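Local coordinates for OTU domain-containing protein wMelOTU (Wolbachia pipientis wMel, PDB 6W9O) that is a bacterial OTU-family deubiquitinase, and so probably cleaves ubiquitin from its conjugates as a cysteine protease, at residues Asn41-Gln46 / Pro194-Asn199; Gln60-Gln65 / Ser180-Ile185; Asp78-Ala83 / Asn112-Ile117. All coordinates share one frame; numbering follows the deposited sequence. Where two conformers were deposited one is given.

Contact 1. Residues Asn41-Gln46 / Pro194-Asn199; sequences NFYVGQ and PLLDRN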
loop_
_atom_site.group_PDB
_atom_site.type_symbol
_atom_site.label_atom_id
_atom_site.label_comp_id
_atom_site.label_asym_id
_atom_site.label_seq_id
_atom_site.Cartn_x
_atom_site.Cartn_y
_atom_site.Cartn_z
ATOM N N ASN A 41 -5.992 -8.026 -18.173
ATOM C CA ASN A 41 -5.272 -9.075 -17.444
ATOM C C ASN A 41 -5.247 -8.853 -15.947
ATOM O O ASN A 41 -4.861 -9.768 -15.223
ATOM C CB ASN A 41 -3.832 -9.262 -17.963
ATOM C CG ASN A 41 -3.020 -7.963 -17.985
ATOM O OD1 ASN A 41 -3.445 -6.978 -18.587
ATOM N ND2 ASN A 41 -1.844 -7.952 -17.348
ATOM N N PHE A 42 -5.712 -7.698 -15.440
ATOM C CA PHE A 42 -5.711 -7.476 -13.991
ATOM C C PHE A 42 -7.065 -7.807 -13.396
ATOM O O PHE A 42 -8.076 -7.851 -14.105
ATOM C CB PHE A 42 -5.348 -6.016 -13.629
ATOM C CG PHE A 42 -3.855 -5.724 -13.801
ATOM C CD1 PHE A 42 -2.998 -5.698 -12.685
ATOM C CD2 PHE A 42 -3.347 -5.483 -15.083
ATOM C CE1 PHE A 42 -1.629 -5.454 -12.849
ATOM C CE2 PHE A 42 -2.043 -5.261 -15.250
ATOM C CZ PHE A 42 -1.160 -5.215 -14.150
ATOM N N TYR A 43 -7.053 -8.161 -12.123
ATOM C CA TYR A 43 -8.301 -8.508 -11.442
ATOM C C TYR A 43 -8.170 -8.067 -10.002
ATOM O O TYR A 43 -7.065 -7.869 -9.498
ATOM C CB TYR A 43 -8.584 -10.018 -11.522
ATOM C CG TYR A 43 -7.539 -10.885 -10.842
ATOM C CD1 TYR A 43 -7.742 -11.368 -9.566
ATOM C CD2 TYR A 43 -6.375 -11.264 -11.501
ATOM C CE1 TYR A 43 -6.825 -12.177 -8.932
ATOM C CE2 TYR A 43 -5.453 -12.067 -10.856
ATOM C CZ TYR A 43 -5.669 -12.521 -9.596
ATOM O OH TYR A 43 -4.681 -13.324 -9.002
ATOM N N VAL A 44 -9.322 -7.881 -9.349
ATOM C CA VAL A 44 -9.362 -7.541 -7.932
ATOM C C VAL A 44 -9.291 -8.823 -7.087
ATOM O O VAL A 44 -10.170 -9.678 -7.169
ATOM C CB VAL A 44 -10.616 -6.709 -7.607
ATOM C CG1 VAL A 44 -10.570 -6.324 -6.138
ATOM C CG2 VAL A 44 -10.651 -5.473 -8.507
ATOM N N GLY A 45 -8.252 -8.926 -6.246
ATOM C CA GLY A 45 -8.054 -10.043 -5.338
ATOM C C GLY A 45 -8.808 -9.823 -4.043
ATOM O O GLY A 45 -9.689 -8.968 -3.936
ATOM N N GLN A 46 -8.450 -10.593 -3.042
ATOM C CA GLN A 46 -9.071 -10.518 -1.732
ATOM C C GLN A 46 -8.010 -10.147 -0.723
ATOM O O GLN A 46 -6.880 -10.586 -0.824
ATOM C CB GLN A 46 -9.683 -11.849 -1.306
ATOM C CG GLN A 46 -11.021 -12.116 -1.935
ATOM C CD GLN A 46 -10.868 -12.688 -3.318
ATOM O OE1 GLN A 46 -10.081 -13.616 -3.535
ATOM N NE2 GLN A 46 -11.614 -12.140 -4.276
ATOM N N PRO A 194 -6.013 -5.977 -3.187
ATOM C CA PRO A 194 -4.897 -5.964 -4.133
ATOM C C PRO A 194 -5.464 -6.022 -5.557
ATOM O O PRO A 194 -6.469 -6.672 -5.843
ATOM C CB PRO A 194 -4.136 -7.272 -3.799
ATOM C CG PRO A 194 -5.209 -8.204 -3.349
ATOM C CD PRO A 194 -6.194 -7.293 -2.525
ATOM N N LEU A 195 -4.756 -5.344 -6.505
ATOM C CA LEU A 195 -5.067 -5.503 -7.930
ATOM C C LEU A 195 -3.960 -6.374 -8.513
ATOM O O LEU A 195 -2.808 -5.953 -8.531
ATOM C CB LEU A 195 -5.104 -4.141 -8.609
ATOM C CG LEU A 195 -5.504 -4.239 -10.079
ATOM C CD1 LEU A 195 -7.031 -4.412 -10.142
ATOM C CD2 LEU A 195 -5.090 -2.989 -10.866
ATOM N N LEU A 196 -4.318 -7.598 -8.925
ATOM C CA LEU A 196 -3.301 -8.592 -9.299
ATOM C C LEU A 196 -3.392 -8.867 -10.784
ATOM O O LEU A 196 -4.343 -8.495 -11.455
ATOM C CB LEU A 196 -3.509 -9.862 -8.471
ATOM C CG LEU A 196 -3.400 -9.654 -6.940
ATOM C CD1 LEU A 196 -3.847 -10.858 -6.114
ATOM C CD2 LEU A 196 -1.966 -9.252 -6.571
ATOM N N ASP A 197 -2.381 -9.568 -11.312
ATOM C CA ASP A 197 -2.234 -9.793 -12.757
ATOM C C ASP A 197 -2.380 -11.277 -13.019
ATOM O O ASP A 197 -1.596 -12.085 -12.485
ATOM C CB ASP A 197 -0.841 -9.298 -13.143
ATOM C CG ASP A 197 -0.549 -9.369 -14.611
ATOM O OD1 ASP A 197 0.466 -8.743 -14.976
ATOM O OD2 ASP A 197 -1.275 -10.016 -15.392
ATOM N N ARG A 198 -3.353 -11.660 -13.856
ATOM C CA ARG A 198 -3.517 -13.082 -14.163
ATOM C C ARG A 198 -2.234 -13.693 -14.738
ATOM O O ARG A 198 -1.968 -14.901 -14.562
ATOM C CB ARG A 198 -4.654 -13.316 -15.169
ATOM C CG ARG A 198 -6.019 -12.786 -14.713
ATOM C CD ARG A 198 -7.089 -13.097 -15.784
ATOM N NE ARG A 198 -8.396 -13.156 -15.137
ATOM C CZ ARG A 198 -9.148 -12.082 -14.933
ATOM N NH1 ARG A 198 -8.711 -10.890 -15.330
ATOM N NH2 ARG A 198 -10.327 -12.191 -14.319
ATOM N N ASN A 199 -1.473 -12.902 -15.494
ATOM C CA ASN A 199 -0.288 -13.424 -16.148
ATOM C C ASN A 199 0.754 -13.853 -15.136
ATOM O O ASN A 199 1.615 -14.669 -15.500
ATOM C CB ASN A 199 0.325 -12.322 -17.047
ATOM C CG ASN A 199 -0.500 -12.040 -18.286
ATOM O OD1 ASN A 199 -1.160 -12.925 -18.802
ATOM N ND2 ASN A 199 -0.439 -10.793 -18.795
#

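Contact 2. Residues Gln60-Gln65 / Ser180-Ile185; sequences QSLEQQ and STVHII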
loop_
_atom_site.group_PDB
_atom_site.type_symbol
_atom_site.label_atom_id
_atom_site.label_comp_id
_atom_site.label_asym_id
_atom_site.label_seq_id
_atom_site.Cartn_x
_atom_site.Cartn_y
_atom_site.Cartn_z
ATOM N N GLN A 60 0.411 -8.556 -1.131
ATOM C CA GLN A 60 0.139 -9.486 -2.222
ATOM C C GLN A 60 0.662 -8.937 -3.527
ATOM O O GLN A 60 1.205 -9.699 -4.354
ATOM C CB GLN A 60 -1.354 -9.775 -2.316
ATOM C CG GLN A 60 -1.867 -10.661 -1.144
ATOM C CD GLN A 60 -3.328 -10.931 -1.324
ATOM O OE1 GLN A 60 -3.742 -11.479 -2.349
ATOM N NE2 GLN A 60 -4.154 -10.510 -0.350
ATOM N N SER A 61 0.477 -7.641 -3.778
ATOM C CA SER A 61 0.961 -7.097 -5.050
ATOM C C SER A 61 2.483 -7.065 -5.057
ATOM O O SER A 61 3.121 -7.408 -6.079
ATOM C CB SER A 61 0.332 -5.697 -5.247
ATOM O OG SER A 61 0.932 -5.046 -6.378
ATOM N N LEU A 62 3.104 -6.751 -3.905
ATOM C CA LEU A 62 4.570 -6.781 -3.812
ATOM C C LEU A 62 5.107 -8.158 -4.148
ATOM O O LEU A 62 6.088 -8.296 -4.900
ATOM C CB LEU A 62 5.015 -6.372 -2.401
ATOM C CG LEU A 62 6.538 -6.305 -2.186
ATOM C CD1 LEU A 62 7.104 -5.113 -2.942
ATOM C CD2 LEU A 62 6.853 -6.258 -0.683
ATOM N N GLU A 63 4.488 -9.210 -3.604
ATOM C CA GLU A 63 5.026 -10.543 -3.839
ATOM C C GLU A 63 4.893 -10.897 -5.319
ATOM O O GLU A 63 5.815 -11.470 -5.929
ATOM C CB GLU A 63 4.297 -11.582 -2.976
ATOM C CG GLU A 63 4.908 -12.981 -3.264
ATOM C CD GLU A 63 4.333 -14.117 -2.441
ATOM O OE1 GLU A 63 3.561 -13.832 -1.462
ATOM O OE2 GLU A 63 4.657 -15.275 -2.702
ATOM N N GLN A 64 3.748 -10.578 -5.917
ATOM C CA GLN A 64 3.577 -10.982 -7.306
ATOM C C GLN A 64 4.512 -10.210 -8.223
ATOM O O GLN A 64 5.052 -10.768 -9.192
ATOM C CB GLN A 64 2.113 -10.721 -7.688
ATOM C CG GLN A 64 1.764 -11.327 -8.999
ATOM C CD GLN A 64 0.247 -11.279 -9.234
ATOM O OE1 GLN A 64 -0.209 -10.312 -9.730
ATOM N NE2 GLN A 64 -0.469 -12.345 -8.915
ATOM N N GLN A 65 4.699 -8.916 -7.968
ATOM C CA GLN A 65 5.490 -8.043 -8.839
ATOM C C GLN A 65 6.975 -8.296 -8.673
ATOM O O GLN A 65 7.719 -8.325 -9.671
ATOM C CB GLN A 65 5.223 -6.560 -8.492
ATOM C CG GLN A 65 3.822 -6.089 -8.884
ATOM C CD GLN A 65 3.652 -6.085 -10.402
ATOM O OE1 GLN A 65 3.385 -7.131 -11.006
ATOM N NE2 GLN A 65 3.869 -4.942 -11.043
ATOM N N SER A 180 8.262 -2.491 -10.673
ATOM C CA SER A 180 8.468 -1.737 -9.446
ATOM C C SER A 180 7.260 -0.899 -9.061
ATOM O O SER A 180 7.374 -0.080 -8.155
ATOM C CB SER A 180 9.677 -0.837 -9.578
ATOM O OG SER A 180 10.859 -1.625 -9.715
ATOM N N THR A 181 6.116 -1.081 -9.721
ATOM C CA THR A 181 4.871 -0.454 -9.243
ATOM C C THR A 181 4.017 -1.566 -8.650
ATOM O O THR A 181 3.792 -2.591 -9.310
ATOM C CB THR A 181 4.121 0.178 -10.416
ATOM O OG1 THR A 181 4.876 1.282 -10.938
ATOM C CG2 THR A 181 2.756 0.750 -9.976
ATOM N N VAL A 182 3.493 -1.355 -7.424
ATOM C CA VAL A 182 2.515 -2.254 -6.843
ATOM C C VAL A 182 1.148 -1.576 -6.950
ATOM O O VAL A 182 1.040 -0.348 -7.121
ATOM C CB VAL A 182 2.861 -2.628 -5.393
ATOM C CG1 VAL A 182 4.189 -3.453 -5.376
ATOM C CG2 VAL A 182 3.053 -1.413 -4.575
ATOM N N HIS A 183 0.072 -2.377 -6.918
ATOM C CA HIS A 183 -1.265 -1.878 -7.275
ATOM C C HIS A 183 -2.307 -2.338 -6.277
ATOM O O HIS A 183 -2.401 -3.528 -5.987
ATOM C CB HIS A 183 -1.710 -2.435 -8.661
ATOM C CG HIS A 183 -0.739 -2.137 -9.758
ATOM N ND1 HIS A 183 -0.838 -1.014 -10.555
ATOM C CD2 HIS A 183 0.312 -2.861 -10.228
ATOM C CE1 HIS A 183 0.155 -1.039 -11.447
ATOM N NE2 HIS A 183 0.852 -2.156 -11.275
ATOM N N ILE A 184 -3.130 -1.383 -5.805
ATOM C CA ILE A 184 -4.241 -1.728 -4.922
ATOM C C ILE A 184 -5.439 -0.899 -5.327
ATOM O O ILE A 184 -5.319 0.129 -6.005
ATOM C CB ILE A 184 -3.909 -1.537 -3.422
ATOM C CG1 ILE A 184 -3.775 -0.035 -3.126
ATOM C CG2 ILE A 184 -2.632 -2.307 -3.032
ATOM C CD1 ILE A 184 -3.412 0.208 -1.637
ATOM N N ILE A 185 -6.607 -1.378 -4.945
ATOM C CA ILE A 185 -7.857 -0.688 -5.292
ATOM C C ILE A 185 -8.587 -0.303 -4.018
ATOM O O ILE A 185 -8.593 -1.062 -3.041
ATOM C CB ILE A 185 -8.698 -1.506 -6.293
ATOM C CG1 ILE A 185 -9.963 -0.762 -6.754
ATOM C CG2 ILE A 185 -9.013 -2.879 -5.780
ATOM C CD1 ILE A 185 -10.437 -1.293 -8.190
#

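Contact 3. Residues Asp78-Ala83 / Asn112-Ile117; sequences DCREFA and NYTADI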
loop_
_atom_site.group_PDB
_atom_site.type_symbol
_atom_site.label_atom_id
_atom_site.label_comp_id
_atom_site.label_asym_id
_atom_site.label_seq_id
_atom_site.Cartn_x
_atom_site.Cartn_y
_atom_site.Cartn_z
ATOM N N ASP A 78 7.665 -2.492 9.916
ATOM C CA ASP A 78 8.494 -1.564 9.129
ATOM C C ASP A 78 8.050 -0.123 9.380
ATOM O O ASP A 78 8.876 0.802 9.438
ATOM C CB ASP A 78 8.303 -1.827 7.624
ATOM C CG ASP A 78 8.891 -3.188 7.130
ATOM O OD1 ASP A 78 9.834 -3.729 7.766
ATOM O OD2 ASP A 78 8.354 -3.650 6.093
ATOM N N CYS A 79 6.753 0.065 9.622
ATOM C CA CYS A 79 6.267 1.420 9.876
ATOM C C CYS A 79 6.607 1.840 11.291
ATOM O O CYS A 79 7.010 2.987 11.529
ATOM C CB CYS A 79 4.747 1.463 9.635
ATOM S SG CYS A 79 4.348 1.219 7.852
ATOM N N ARG A 80 6.502 0.904 12.252
ATOM C CA ARG A 80 6.970 1.191 13.601
ATOM C C ARG A 80 8.435 1.593 13.590
ATOM O O ARG A 80 8.838 2.547 14.261
ATOM C CB ARG A 80 6.799 -0.060 14.482
ATOM C CG ARG A 80 7.378 0.082 15.849
ATOM C CD ARG A 80 7.157 -1.204 16.626
ATOM N NE ARG A 80 7.929 -1.221 17.853
ATOM C CZ ARG A 80 7.399 -0.972 19.055
ATOM N NH1 ARG A 80 6.089 -0.706 19.169
ATOM N NH2 ARG A 80 8.169 -1.004 20.145
ATOM N N GLU A 81 9.257 0.821 12.880
ATOM C CA GLU A 81 10.685 1.121 12.866
ATOM C C GLU A 81 10.951 2.478 12.220
ATOM O O GLU A 81 11.786 3.243 12.702
ATOM C CB GLU A 81 11.399 0.009 12.080
ATOM C CG GLU A 81 11.420 -1.287 12.873
ATOM C CD GLU A 81 12.268 -2.372 12.222
ATOM O OE1 GLU A 81 12.559 -2.289 11.010
ATOM O OE2 GLU A 81 12.609 -3.332 12.955
ATOM N N PHE A 82 10.258 2.781 11.121
ATOM C CA PHE A 82 10.404 4.099 10.521
ATOM C C PHE A 82 10.158 5.204 11.544
ATOM O O PHE A 82 10.925 6.178 11.635
ATOM C CB PHE A 82 9.444 4.198 9.328
ATOM C CG PHE A 82 9.528 5.502 8.597
ATOM C CD1 PHE A 82 10.274 5.609 7.436
ATOM C CD2 PHE A 82 8.812 6.622 9.067
ATOM C CE1 PHE A 82 10.356 6.829 6.729
ATOM C CE2 PHE A 82 8.847 7.815 8.364
ATOM C CZ PHE A 82 9.632 7.948 7.199
ATOM N N ALA A 83 9.091 5.068 12.338
ATOM C CA ALA A 83 8.759 6.090 13.332
ATOM C C ALA A 83 9.761 6.159 14.473
ATOM O O ALA A 83 9.963 7.240 15.038
ATOM C CB ALA A 83 7.369 5.825 13.905
ATOM N N ASN A 112 3.079 7.239 20.628
ATOM C CA ASN A 112 1.769 6.609 20.495
ATOM C C ASN A 112 1.658 5.836 19.188
ATOM O O ASN A 112 1.133 4.715 19.166
ATOM C CB ASN A 112 0.662 7.648 20.557
ATOM C CG ASN A 112 0.548 8.276 21.906
ATOM O OD1 ASN A 112 -0.108 9.307 22.060
ATOM N ND2 ASN A 112 1.175 7.661 22.898
ATOM N N TYR A 113 2.157 6.421 18.087
ATOM C CA TYR A 113 2.142 5.736 16.789
ATOM C C TYR A 113 2.882 4.411 16.853
ATOM O O TYR A 113 2.409 3.412 16.298
ATOM C CB TYR A 113 2.807 6.635 15.725
ATOM C CG TYR A 113 2.846 6.024 14.326
ATOM C CD1 TYR A 113 3.867 5.147 13.933
ATOM C CD2 TYR A 113 1.840 6.304 13.401
ATOM C CE1 TYR A 113 3.880 4.585 12.659
ATOM C CE2 TYR A 113 1.850 5.740 12.124
ATOM C CZ TYR A 113 2.889 4.894 11.756
ATOM O OH TYR A 113 2.912 4.330 10.474
ATOM N N THR A 114 4.065 4.378 17.495
ATOM C CA THR A 114 4.845 3.138 17.475
ATOM C C THR A 114 4.078 2.001 18.155
ATOM O O THR A 114 4.254 0.832 17.795
ATOM C CB THR A 114 6.237 3.337 18.103
ATOM O OG1 THR A 114 6.091 3.624 19.496
ATOM C CG2 THR A 114 6.953 4.518 17.469
ATOM N N ALA A 115 3.227 2.325 19.128
ATOM C CA ALA A 115 2.368 1.294 19.716
ATOM C C ALA A 115 1.157 1.009 18.831
ATOM O O ALA A 115 0.837 -0.154 18.558
ATOM C CB ALA A 115 1.916 1.715 21.109
ATOM N N ASP A 116 0.475 2.070 18.381
ATOM C CA ASP A 116 -0.796 1.891 17.685
ATOM C C ASP A 116 -0.625 1.180 16.352
ATOM O O ASP A 116 -1.525 0.424 15.939
ATOM C CB ASP A 116 -1.455 3.246 17.446
ATOM C CG ASP A 116 -2.979 3.114 17.168
ATOM O OD1 ASP A 116 -3.671 2.314 17.869
ATOM O OD2 ASP A 116 -3.479 3.816 16.256
ATOM N N ILE A 117 0.489 1.415 15.629
ATOM C CA ILE A 117 0.645 0.868 14.297
ATOM C C ILE A 117 0.749 -0.655 14.304
ATOM O O ILE A 117 0.499 -1.277 13.279
ATOM C CB ILE A 117 1.825 1.553 13.577
ATOM C CG1 ILE A 117 1.795 1.291 12.047
ATOM C CG2 ILE A 117 3.183 1.027 14.136
ATOM C CD1 ILE A 117 0.543 1.826 11.370
#

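Contact 1. Residues Asn41-Gln46 / Pro194-Asn199
Y43 and L196 form the central hydrogen-bonded pair of an antiparallel ladder that adds the short edge strand 42-44 to strand 191-197 of the OTU-domain sheet. Y43 N donates to L196 O at 2.8 Å and L196 N returns the bond to Y43 O, while F42-D197 and V44-L195 are the non-hydrogen-bonded pairs to either side. The bonding continues past both ends of strand 42-44, through G45 N to P194 O and R198 N to N41 O. On one face, Y43 has CG between its backbone N and carbonyl carbon (chi1 62°), which carries CG toward strand 191-197, and L196 CB lies over the ring, 4.0 Å from its centroid. R198 CG packs 3.6 Å from Y43 CD2; the arginine is extended from CG to NE, and Y43 CB lies over one face of the guanidinium. On the other face, D197 CB sits above the F42 ring toward its rim, 3.9 Å from CE1, and L195 CD2 meets F42 CD1 at 3.9 Å. Further out, S201 OG is hydrogen-bonded to Y43 OH, L206 of helix 203-209 touches the tyrosine, and H183 meets the F42 ring edge-to-face. D197 closes an Asx turn: its OD2 accepts from N199 N and, at 2.9 Å, from N41 ND2, the two donors arriving from opposite faces of the carboxylate plane.

Contact 2. Residues Gln60-Gln65 / Ser180-Ile185
S61 turns OG anti to its backbone N (chi1 171°), toward strand 181-188, and Q65, one helical turn later, bends at chi2 (-66°) to carry its amide to the same strand. There S61 OG accepts a hydrogen bond from H183 N at 2.9 Å, with an N-H...O angle of 161°. Q65 NE2 donates to T181 O, also at 2.9 Å; the bond runs nearly along the C=O axis, and the acceptor lies close to the amide plane. Both backbone atoms belong to the strand edge from which H183 is paired with L195 of strand 191-197. Side chains of helix 53-66 therefore serve polar groups of the backbone at a place where the neighbouring strand does not, and D197 N of that strand is itself taken by Q64 OE1. The serine fits tightly, with OG only 3.2 Å from V182 CA. Beside it V182 CG1 rests 3.7 Å from L62 CA, and the valine and leucine side chains lie alongside each other, pointing the same way, CG1 to CD1 4.1 Å. The Q65 amide nitrogen also stands at the edge of the H183 ring, 4.1 Å from NE2. K200 NZ bonds Q65 OE1, which helps fix the amide's rotation, and H142 ND1 partners H183 ND1. A helix laid on the central sheet in this way belongs to the papain-like cysteine protease fold of the OTU family, in which such a helix typically carries the catalytic cysteine at its N-terminal end.

Contact 3. Residues Asp78-Ala83 / Asn112-Ile117
R80 lies against T114 with its side chain extended from CG to NE, and these two residues lose the most surface in the contact. The side chains cross at about a right angle: T114 CB lies over one face of the R80 guanidinium and is 4.1 Å from R80 CG. At the tip, R80 NH1 reaches the backbone carbonyl T114 O at 2.8 Å, but the N-H...O angle of 126° makes this a weak hydrogen bond. T114 holds OG1 between its backbone N and carbonyl carbon (chi1 66°), where D111 O of its own helix is the partner. CG2 is left beside the backbone N, and it packs on A83 CB at 3.8 Å. The backbones come closest at this pair, R80 CA to T114 CA 4.8 Å; the short segments of helices 72-84 and 105-116 run almost antiparallel, at 168°. They belong to the helical part of the OTU domain, on the far side of the chain's centre from the edge strand 42-44. Y113, third in buried surface, reaches both A83 and C79, one helical turn apart on helix 72-84. Its CD1 meets A83 CB at 3.6 Å, C79 O lies near the ring plane at the edge, 3.7 Å from CE1, and the hydroxyl oxygen OH comes within 3.5 Å of C79 CB. That hydroxyl is hydrogen-bonded to E129 OE2 of helix 126-137, and F91 of helix 89-95 meets the tyrosine ring edge-to-face. I117 covers a face of the same ring with its CB, offset toward the rim. The two branches of the isoleucine part from there, CG1 touching C79 CB at 3.8 Å and CG2 resting on R80 CB.

How the contacts relate
From the N terminus the chain enters edge strand 42-44, and contact 1 joins it to strand 191-197, closing the longest loop. Within that loop, contact 2 ties the next element, helix 53-66, to strand 181-188, and within this second loop contact 3 closes the shortest one, between helices 72-84 and 105-116. The three are thus concentric and none crosses another. Contacts 1 and 2 share a sheet through neighbouring strands and touch: Q60 NE2 lies 2.8 Å from Q46 O, a probable hydrogen bond. Contact 3 stands apart among the helices, its centre about 22 Å from that of contact 2 and 29 Å from that of contact 1.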